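Local coordinates for protein 2-keto-3-deoxy-D-arabinonate dehydratase (Sulfolobus solfataricus, PDB 2Q18) that dehydrates 2-dehydro-3-deoxy-D-arabinonate to 2,5-dioxopentanoate, a metal-dependent step in the oxidation of pentoses to 2-oxoglutarate, at residues V125-S137 with I279-K291. Residues are numbered along the deposited sequence; the frame is centred on the assembly and turned at random.
Sequences VGHGEAIAVRSDS and IGTLITPVKKRRK
I283 N comes to the edge of the H127 ring and donates to ND1 at 3.0 Å, 20° out of the ring plane. CG anti to the backbone N (chi1 -170°) swings the imidazole to strand 280-288, and NE2 bonds to L57 O, so both ring nitrogens are engaged. G128 N, within the type II turn G126-E129, donates back to I283 O at 2.7 Å. I131 crosses T284 at about a right angle and reaches V286, CG1 to CG2 3.9 Å. Its backbone N and O bond to P285 O and K287 N, an alternation that V133 repeats with K287 O and R289 N. The methyl of A132 lies 3.4 Å above one face of the R289 guanidinium, offset toward the rim, while V133 CG2 packs on V286 CG1 at 3.7 Å. Bent at chi2 (80°), K288 runs along V133 to place NZ 3.1 Å from R134 O, which also accepts S137 N in the type I turn R134-S137; an alanine here would probably leave that turn without its ammonium tie and V133 CG1 less covered. S135 continues the pairing through a CA-H...O contact with R289 O. Three parallel bridges, I131-V286 to V133-K288, join strand 131-133, outermost within this chain, to the mixed five-stranded sheet of the FAH-family fold.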
loop_
_atom_site.group_PDB
_atom_site.type_symbol
_atom_site.label_atom_id
_atom_site.label_comp_id
_atom_site.label_asym_id
_atom_site.label_seq_id
_atom_site.Cartn_x
_atom_site.Cartn_y
_atom_site.Cartn_z
ATOM N N VAL A 125 14.374 4.334 21.357
ATOM C CA VAL A 125 14.313 5.782 21.153
ATOM C C VAL A 125 15.633 6.249 20.561
ATOM O O VAL A 125 16.595 5.476 20.490
ATOM C CB VAL A 125 13.996 6.557 22.470
ATOM C CG1 VAL A 125 12.716 6.030 23.115
ATOM C CG2 VAL A 125 15.162 6.493 23.447
ATOM N N GLY A 126 15.671 7.501 20.119
ATOM C CA GLY A 126 16.864 8.059 19.507
ATOM C C GLY A 126 17.447 9.242 20.262
ATOM O O GLY A 126 17.025 9.559 21.377
ATOM N N HIS A 127 18.443 9.863 19.642
ATOM C CA HIS A 127 19.085 11.073 20.141
ATOM C C HIS A 127 18.049 12.138 20.501
ATOM O O HIS A 127 17.177 12.466 19.693
ATOM C CB HIS A 127 20.051 11.590 19.074
ATOM C CG HIS A 127 20.959 12.685 19.542
ATOM N ND1 HIS A 127 21.884 12.511 20.549
ATOM C CD2 HIS A 127 21.107 13.962 19.112
ATOM C CE1 HIS A 127 22.549 13.637 20.731
ATOM N NE2 HIS A 127 22.100 14.532 19.869
ATOM N N GLY A 128 18.128 12.645 21.729
ATOM C CA GLY A 128 17.256 13.732 22.176
ATOM C C GLY A 128 15.905 13.289 22.701
ATOM O O GLY A 128 15.112 14.114 23.157
ATOM N N GLU A 129 15.637 11.987 22.637
ATOM C CA GLU A 129 14.376 11.437 23.123
ATOM C C GLU A 129 14.624 10.760 24.463
ATOM O O GLU A 129 15.763 10.439 24.794
ATOM C CB GLU A 129 13.790 10.453 22.096
ATOM C CG GLU A 129 13.688 11.054 20.683
ATOM C CD GLU A 129 13.226 10.063 19.613
ATOM O OE1 GLU A 129 13.330 8.833 19.828
ATOM O OE2 GLU A 129 12.768 10.529 18.544
ATOM N N ALA A 130 13.564 10.541 25.230
ATOM C CA ALA A 130 13.705 10.013 26.583
ATOM C C ALA A 130 13.808 8.490 26.651
ATOM O O ALA A 130 12.992 7.773 26.053
ATOM C CB ALA A 130 12.554 10.502 27.463
ATOM N N ILE A 131 14.816 8.010 27.380
ATOM C CA ILE A 131 14.851 6.622 27.842
ATOM C C ILE A 131 14.021 6.531 29.122
ATOM O O ILE A 131 13.668 7.561 29.714
ATOM C CB ILE A 131 16.296 6.096 28.074
ATOM C CG1 ILE A 131 17.077 7.002 29.043
ATOM C CG2 ILE A 131 17.032 5.949 26.739
ATOM C CD1 ILE A 131 18.414 6.421 29.521
ATOM N N ALA A 132 13.699 5.313 29.550
ATOM C CA ALA A 132 12.802 5.144 30.685
ATOM C C ALA A 132 13.376 4.254 31.777
ATOM O O ALA A 132 14.224 3.394 31.518
ATOM C CB ALA A 132 11.437 4.625 30.223
ATOM N N VAL A 133 12.922 4.505 33.004
ATOM C CA VAL A 133 13.198 3.654 34.153
ATOM C C VAL A 133 11.860 3.043 34.510
ATOM O O VAL A 133 10.873 3.768 34.671
ATOM C CB VAL A 133 13.763 4.465 35.367
ATOM C CG1 VAL A 133 13.896 3.587 36.605
ATOM C CG2 VAL A 133 15.110 5.087 35.024
ATOM N N ARG A 134 11.816 1.715 34.613
ATOM C CA ARG A 134 10.594 1.004 34.982
ATOM C C ARG A 134 10.047 1.536 36.309
ATOM O O ARG A 134 10.816 1.894 37.205
ATOM C CB ARG A 134 10.868 -0.502 35.106
ATOM C CG ARG A 134 11.166 -1.237 33.788
ATOM C CD ARG A 134 11.429 -2.734 34.036
ATOM N NE ARG A 134 10.306 -3.332 34.754
ATOM C CZ ARG A 134 9.399 -4.140 34.219
ATOM N NH1 ARG A 134 9.486 -4.520 32.945
ATOM N NH2 ARG A 134 8.410 -4.590 34.978
ATOM N N SER A 135 8.721 1.574 36.423
ATOM C CA SER A 135 8.037 2.006 37.638
ATOM C C SER A 135 8.396 1.153 38.855
ATOM O O SER A 135 8.308 1.622 39.993
ATOM C CB SER A 135 6.525 1.981 37.427
ATOM O OG SER A 135 6.074 0.665 37.152
ATOM N N ASP A 136 8.801 -0.093 38.607
ATOM C CA ASP A 136 9.098 -1.047 39.674
ATOM C C ASP A 136 10.588 -1.345 39.828
ATOM O O ASP A 136 10.967 -2.328 40.466
ATOM C CB ASP A 136 8.297 -2.344 39.479
ATOM C CG ASP A 136 8.621 -3.060 38.165
ATOM O OD1 ASP A 136 9.399 -2.529 37.337
ATOM O OD2 ASP A 136 8.089 -4.173 37.966
ATOM N N SER A 137 11.430 -0.497 39.244
ATOM C CA SER A 137 12.872 -0.611 39.433
ATOM C C SER A 137 13.380 0.508 40.335
ATOM O O SER A 137 13.001 1.670 40.165
ATOM C CB SER A 137 13.610 -0.567 38.097
ATOM O OG SER A 137 15.012 -0.601 38.303
ATOM N N ILE A 279 31.943 8.190 15.976
ATOM C CA ILE A 279 30.492 8.109 15.813
ATOM C C ILE A 279 29.821 9.398 16.294
ATOM O O ILE A 279 29.135 10.075 15.521
ATOM C CB ILE A 279 29.885 6.854 16.513
ATOM C CG1 ILE A 279 30.585 5.577 16.019
ATOM C CG2 ILE A 279 28.372 6.786 16.269
ATOM C CD1 ILE A 279 30.162 4.286 16.721
ATOM N N GLY A 280 30.025 9.733 17.566
ATOM C CA GLY A 280 29.515 10.982 18.123
ATOM C C GLY A 280 29.112 10.854 19.577
ATOM O O GLY A 280 29.701 10.080 20.332
ATOM N N THR A 281 28.102 11.623 19.967
ATOM C CA THR A 281 27.585 11.575 21.323
ATOM C C THR A 281 26.075 11.419 21.285
ATOM O O THR A 281 25.370 12.252 20.710
ATOM C CB THR A 281 27.977 12.843 22.137
ATOM O OG1 THR A 281 29.405 12.941 22.210
ATOM C CG2 THR A 281 27.411 12.779 23.551
ATOM N N LEU A 282 25.595 10.339 21.893
ATOM C CA LEU A 282 24.170 10.079 22.029
ATOM C C LEU A 282 23.683 10.657 23.354
ATOM O O LEU A 282 24.232 10.336 24.409
ATOM C CB LEU A 282 23.902 8.565 21.983
ATOM C CG LEU A 282 22.474 8.069 22.240
ATOM C CD1 LEU A 282 21.546 8.445 21.086
ATOM C CD2 LEU A 282 22.469 6.557 22.460
ATOM N N ILE A 283 22.648 11.490 23.294
ATOM C CA ILE A 283 22.140 12.186 24.474
ATOM C C ILE A 283 20.654 11.913 24.678
ATOM O O ILE A 283 19.837 12.191 23.799
ATOM C CB ILE A 283 22.389 13.725 24.383
ATOM C CG1 ILE A 283 23.887 14.024 24.249
ATOM C CG2 ILE A 283 21.784 14.446 25.593
ATOM C CD1 ILE A 283 24.206 15.431 23.737
ATOM N N THR A 284 20.305 11.372 25.841
ATOM C CA THR A 284 18.911 11.074 26.148
ATOM C C THR A 284 18.531 11.490 27.571
ATOM O O THR A 284 19.175 11.064 28.540
ATOM C CB THR A 284 18.586 9.562 25.982
ATOM O OG1 THR A 284 19.357 8.800 26.915
ATOM C CG2 THR A 284 18.874 9.069 24.553
ATOM N N PRO A 285 17.480 12.322 27.706
ATOM C CA PRO A 285 16.885 12.541 29.027
ATOM C C PRO A 285 16.227 11.269 29.553
ATOM O O PRO A 285 15.972 10.335 28.783
ATOM C CB PRO A 285 15.831 13.625 28.777
ATOM C CG PRO A 285 15.551 13.568 27.309
ATOM C CD PRO A 285 16.818 13.116 26.652
ATOM N N VAL A 286 15.966 11.236 30.856
ATOM C CA VAL A 286 15.413 10.060 31.511
ATOM C C VAL A 286 14.030 10.382 32.055
ATOM O O VAL A 286 13.809 11.449 32.633
ATOM C CB VAL A 286 16.338 9.567 32.657
ATOM C CG1 VAL A 286 15.737 8.367 33.379
ATOM C CG2 VAL A 286 17.719 9.228 32.125
ATOM N N LYS A 287 13.099 9.459 31.844
ATOM C CA LYS A 287 11.770 9.546 32.420
ATOM C C LYS A 287 11.528 8.330 33.313
ATOM O O LYS A 287 11.648 7.185 32.867
ATOM C CB LYS A 287 10.710 9.642 31.313
ATOM C CG LYS A 287 9.264 9.503 31.781
ATOM C CD LYS A 287 8.771 10.763 32.493
ATOM C CE LYS A 287 7.424 10.539 33.168
ATOM N NZ LYS A 287 7.008 11.742 33.940
ATOM N N LYS A 288 11.209 8.584 34.578
ATOM C CA LYS A 288 10.806 7.523 35.488
ATOM C C LYS A 288 9.325 7.221 35.279
ATOM O O LYS A 288 8.484 8.119 35.370
ATOM C CB LYS A 288 11.081 7.919 36.944
ATOM C CG LYS A 288 10.445 6.999 37.985
ATOM C CD LYS A 288 11.248 5.723 38.189
ATOM C CE LYS A 288 10.601 4.837 39.250
ATOM N NZ LYS A 288 11.493 3.709 39.640
ATOM N N ARG A 289 9.014 5.959 34.993
ATOM C CA ARG A 289 7.630 5.542 34.776
ATOM C C ARG A 289 6.844 5.536 36.086
ATOM O O ARG A 289 7.378 5.192 37.138
ATOM C CB ARG A 289 7.561 4.161 34.109
ATOM C CG ARG A 289 8.224 4.066 32.732
ATOM C CD ARG A 289 7.511 4.899 31.671
ATOM N NE ARG A 289 7.915 4.509 30.317
ATOM C CZ ARG A 289 7.983 5.334 29.272
ATOM N NH1 ARG A 289 8.360 4.870 28.088
ATOM N NH2 ARG A 289 7.691 6.624 29.404
ATOM N N ARG A 290 5.575 5.924 35.997
ATOM C CA ARG A 290 4.676 6.002 37.146
ATOM C C ARG A 290 3.899 4.693 37.312
ATOM O O ARG A 290 3.510 4.065 36.323
ATOM C CB ARG A 290 3.713 7.184 36.965
ATOM C CG ARG A 290 2.641 7.334 38.043
ATOM C CD ARG A 290 1.613 8.404 37.671
ATOM N NE ARG A 290 0.450 8.382 38.561
ATOM C CZ ARG A 290 0.372 9.024 39.726
ATOM N NH1 ARG A 290 1.391 9.756 40.167
ATOM N NH2 ARG A 290 -0.733 8.936 40.458
ATOM N N LYS A 291 3.679 4.292 38.562
ATOM C CA LYS A 291 2.919 3.078 38.877
ATOM C C LYS A 291 1.430 3.225 38.561
ATOM O O LYS A 291 0.891 4.335 38.536
ATOM C CB LYS A 291 3.110 2.688 40.347
ATOM C CG LYS A 291 4.535 2.279 40.697
ATOM C CD LYS A 291 4.642 1.762 42.122
ATOM C CE LYS A 291 6.059 1.294 42.427
ATOM N NZ LYS A 291 6.177 0.685 43.784
HETATM O O HOH W 1 3.501 1.339 35.289
HETATM O O HOH W 2 10.508 2.701 42.036
#